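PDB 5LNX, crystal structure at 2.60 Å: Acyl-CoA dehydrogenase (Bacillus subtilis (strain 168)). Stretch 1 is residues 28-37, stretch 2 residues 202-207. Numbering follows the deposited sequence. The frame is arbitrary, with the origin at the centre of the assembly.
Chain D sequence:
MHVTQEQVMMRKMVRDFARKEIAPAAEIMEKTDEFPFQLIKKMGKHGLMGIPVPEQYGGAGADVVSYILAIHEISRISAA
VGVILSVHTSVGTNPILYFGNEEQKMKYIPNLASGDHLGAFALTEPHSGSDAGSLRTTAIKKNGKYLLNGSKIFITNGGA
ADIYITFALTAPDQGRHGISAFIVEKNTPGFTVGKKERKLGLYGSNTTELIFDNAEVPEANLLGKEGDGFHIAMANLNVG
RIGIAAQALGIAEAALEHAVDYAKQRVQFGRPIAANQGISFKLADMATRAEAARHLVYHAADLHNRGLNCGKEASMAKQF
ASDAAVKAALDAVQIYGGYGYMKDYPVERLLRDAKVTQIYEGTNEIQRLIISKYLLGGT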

# COMPACT_ATOMS: atom_id res chain seq x y z
N ILE D 28 30.92 14.65 8.03
CA ILE D 28 31.08 16.07 8.37
C ILE D 28 29.82 16.90 8.03
O ILE D 28 29.39 17.74 8.82
CB ILE D 28 32.31 16.72 7.65
CG1 ILE D 28 33.64 16.03 7.96
CG2 ILE D 28 32.43 18.20 7.96
CD1 ILE D 28 33.98 16.04 9.42
N MET D 29 29.24 16.67 6.86
CA MET D 29 28.02 17.42 6.42
C MET D 29 26.82 17.13 7.31
O MET D 29 26.04 18.03 7.61
CB MET D 29 27.61 17.07 4.99
CG MET D 29 28.52 17.63 3.92
SD MET D 29 28.21 16.73 2.40
CE MET D 29 26.92 17.67 1.60
N GLU D 30 26.69 15.87 7.73
CA GLU D 30 25.60 15.47 8.61
C GLU D 30 25.74 16.05 10.00
O GLU D 30 24.75 16.20 10.75
CB GLU D 30 25.52 13.95 8.70
CG GLU D 30 24.84 13.30 7.51
CD GLU D 30 23.34 13.55 7.46
OE1 GLU D 30 22.91 14.03 6.39
OE2 GLU D 30 22.61 13.37 8.49
N LYS D 31 26.97 16.32 10.38
CA LYS D 31 27.27 16.82 11.73
C LYS D 31 27.25 18.32 11.75
O LYS D 31 26.71 18.93 12.66
CB LYS D 31 28.62 16.32 12.18
N THR D 32 27.88 18.91 10.74
CA THR D 32 28.10 20.35 10.67
C THR D 32 26.92 21.09 10.01
O THR D 32 26.62 22.22 10.37
CB THR D 32 29.40 20.65 9.86
OG1 THR D 32 29.15 20.43 8.46
N ASP D 33 26.30 20.45 9.03
CA ASP D 33 25.29 21.08 8.12
C ASP D 33 25.93 22.17 7.25
O ASP D 33 25.24 23.07 6.78
CB ASP D 33 24.09 21.65 8.90
CG ASP D 33 22.83 21.82 8.04
OD1 ASP D 33 22.52 22.98 7.71
OD2 ASP D 33 22.12 20.83 7.73
N GLU D 34 27.24 22.05 7.01
CA GLU D 34 27.98 23.02 6.19
C GLU D 34 28.30 22.51 4.80
O GLU D 34 28.81 21.40 4.62
CB GLU D 34 29.26 23.46 6.89
CG GLU D 34 29.02 24.05 8.27
CD GLU D 34 30.26 24.65 8.88
OE1 GLU D 34 31.39 24.29 8.45
OE2 GLU D 34 30.12 25.47 9.81
N PHE D 35 27.98 23.34 3.82
CA PHE D 35 28.23 23.05 2.40
C PHE D 35 29.69 22.59 2.23
O PHE D 35 30.59 23.18 2.83
CB PHE D 35 27.96 24.31 1.54
CG PHE D 35 28.17 24.11 0.06
CD1 PHE D 35 27.16 23.62 -0.74
CD2 PHE D 35 29.38 24.41 -0.50
CE1 PHE D 35 27.37 23.43 -2.09
CE2 PHE D 35 29.60 24.23 -1.84
CZ PHE D 35 28.59 23.74 -2.64
N PRO D 36 29.94 21.53 1.44
CA PRO D 36 31.24 20.91 1.40
C PRO D 36 32.14 21.55 0.36
O PRO D 36 32.52 20.91 -0.63
CB PRO D 36 30.89 19.48 1.01
CG PRO D 36 29.72 19.62 0.10
CD PRO D 36 29.06 20.94 0.41
N PHE D 37 32.51 22.79 0.60
CA PHE D 37 33.31 23.57 -0.37
C PHE D 37 34.55 22.84 -0.90
O PHE D 37 34.83 22.87 -2.09
CB PHE D 37 33.75 24.88 0.27
CG PHE D 37 32.63 25.87 0.43
CD1 PHE D 37 32.13 26.55 -0.67
CD2 PHE D 37 32.07 26.10 1.68
CE1 PHE D 37 31.10 27.46 -0.52
CE2 PHE D 37 31.02 27.01 1.82
CZ PHE D 37 30.54 27.69 0.73
N LEU D 202 18.80 16.49 3.59
CA LEU D 202 19.89 16.96 2.72
C LEU D 202 20.77 17.93 3.50
O LEU D 202 20.91 19.12 3.15
CB LEU D 202 19.33 17.65 1.48
CG LEU D 202 18.47 16.80 0.54
CD1 LEU D 202 18.22 17.54 -0.76
CD2 LEU D 202 19.09 15.44 0.22
N TYR D 203 21.33 17.44 4.60
CA TYR D 203 22.30 18.20 5.37
C TYR D 203 23.61 18.25 4.53
O TYR D 203 23.82 17.35 3.75
CB TYR D 203 22.60 17.46 6.69
CG TYR D 203 21.63 17.68 7.84
CD1 TYR D 203 20.30 18.01 7.62
CD2 TYR D 203 22.04 17.52 9.16
CE1 TYR D 203 19.42 18.20 8.68
CE2 TYR D 203 21.17 17.70 10.23
CZ TYR D 203 19.86 18.04 9.98
OH TYR D 203 18.98 18.23 11.04
N GLY D 204 24.47 19.27 4.56
CA GLY D 204 24.18 20.62 4.14
C GLY D 204 24.36 20.93 2.63
O GLY D 204 25.38 21.49 2.06
N SER D 205 23.31 20.56 1.96
CA SER D 205 23.02 21.19 0.69
C SER D 205 22.39 22.57 0.97
O SER D 205 21.23 22.64 1.35
CB SER D 205 22.09 20.34 -0.16
OG SER D 205 21.64 21.11 -1.27
N ASN D 206 23.17 23.64 0.89
CA ASN D 206 22.64 25.01 1.10
C ASN D 206 21.35 25.25 0.33
O ASN D 206 21.34 25.19 -0.89
CB ASN D 206 23.66 26.06 0.64
CG ASN D 206 24.58 26.52 1.76
OD1 ASN D 206 24.72 25.87 2.79
ND2 ASN D 206 25.28 27.63 1.52
N THR D 207 20.26 25.43 1.05
CA THR D 207 19.01 25.85 0.42
C THR D 207 18.60 27.24 0.94
O THR D 207 18.44 27.44 2.15
CB THR D 207 17.89 24.83 0.62
OG1 THR D 207 18.43 23.51 0.58
CG2 THR D 207 16.86 24.94 -0.48

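No conventional hydrogen bond joins these two stretches, although 446 Å² of surface is buried between them; the most distinctive polar approach sets a carboxylate against an aromatic ring, with Asp33 OD2 over one face of Tyr203 and 3.2 Å from its CG. Stretch 1 carries the end of a helix, residues 28-32, followed by a turn and loop; stretch 2 packs against this region without regular helix or strand. The CA atoms come nearest just after the helix ends, with Asp33 CA 4.2 Å from Gly204 CA. Asp33 leaves helical geometry with a positive phi of 65°, yet its N still donates to Met29 O at 2.8 Å. Thr32 ties the turn together: its OG1 donates to Ile28 O at 2.7 Å and accepts from Glu34 N at 2.9 Å.

Gly204 permits the close approach. An ideal CB on Gly204 would lie 2.4 Å from Asp33 O, a clash, and 3.0 Å from Glu34 N, so the loop occupies space that a side chain would need. Gly204 O in turn receives a CA-H...O contact from Phe35, with Phe35 CA to Gly204 O at 3.3 Å and an angle of 145° at the hydrogen, a weakly polar link between the backbones.

Tyr203 points its CA-to-CB bond toward stretch 1 and gives up 107 Å² to it. While Asp33 OD2 lies over one face, a close packing contact with no evident electrostatic gain, Glu30 O sits at the ring edge, 3.4 Å from Tyr203 CD2, where the positive edge of an aromatic ring suits a carbonyl oxygen. Glu30 starts away from stretch 2, but its side chain bends back through two m rotamers to bring OE1 within 3.5 Å of Tyr203 CB. Farther along, Phe35 (chi1 t) packs beside Asn206: Phe35 CB lies 3.8 Å from Asn206 OD1, and Asn206 N lies at the edge of the phenyl ring.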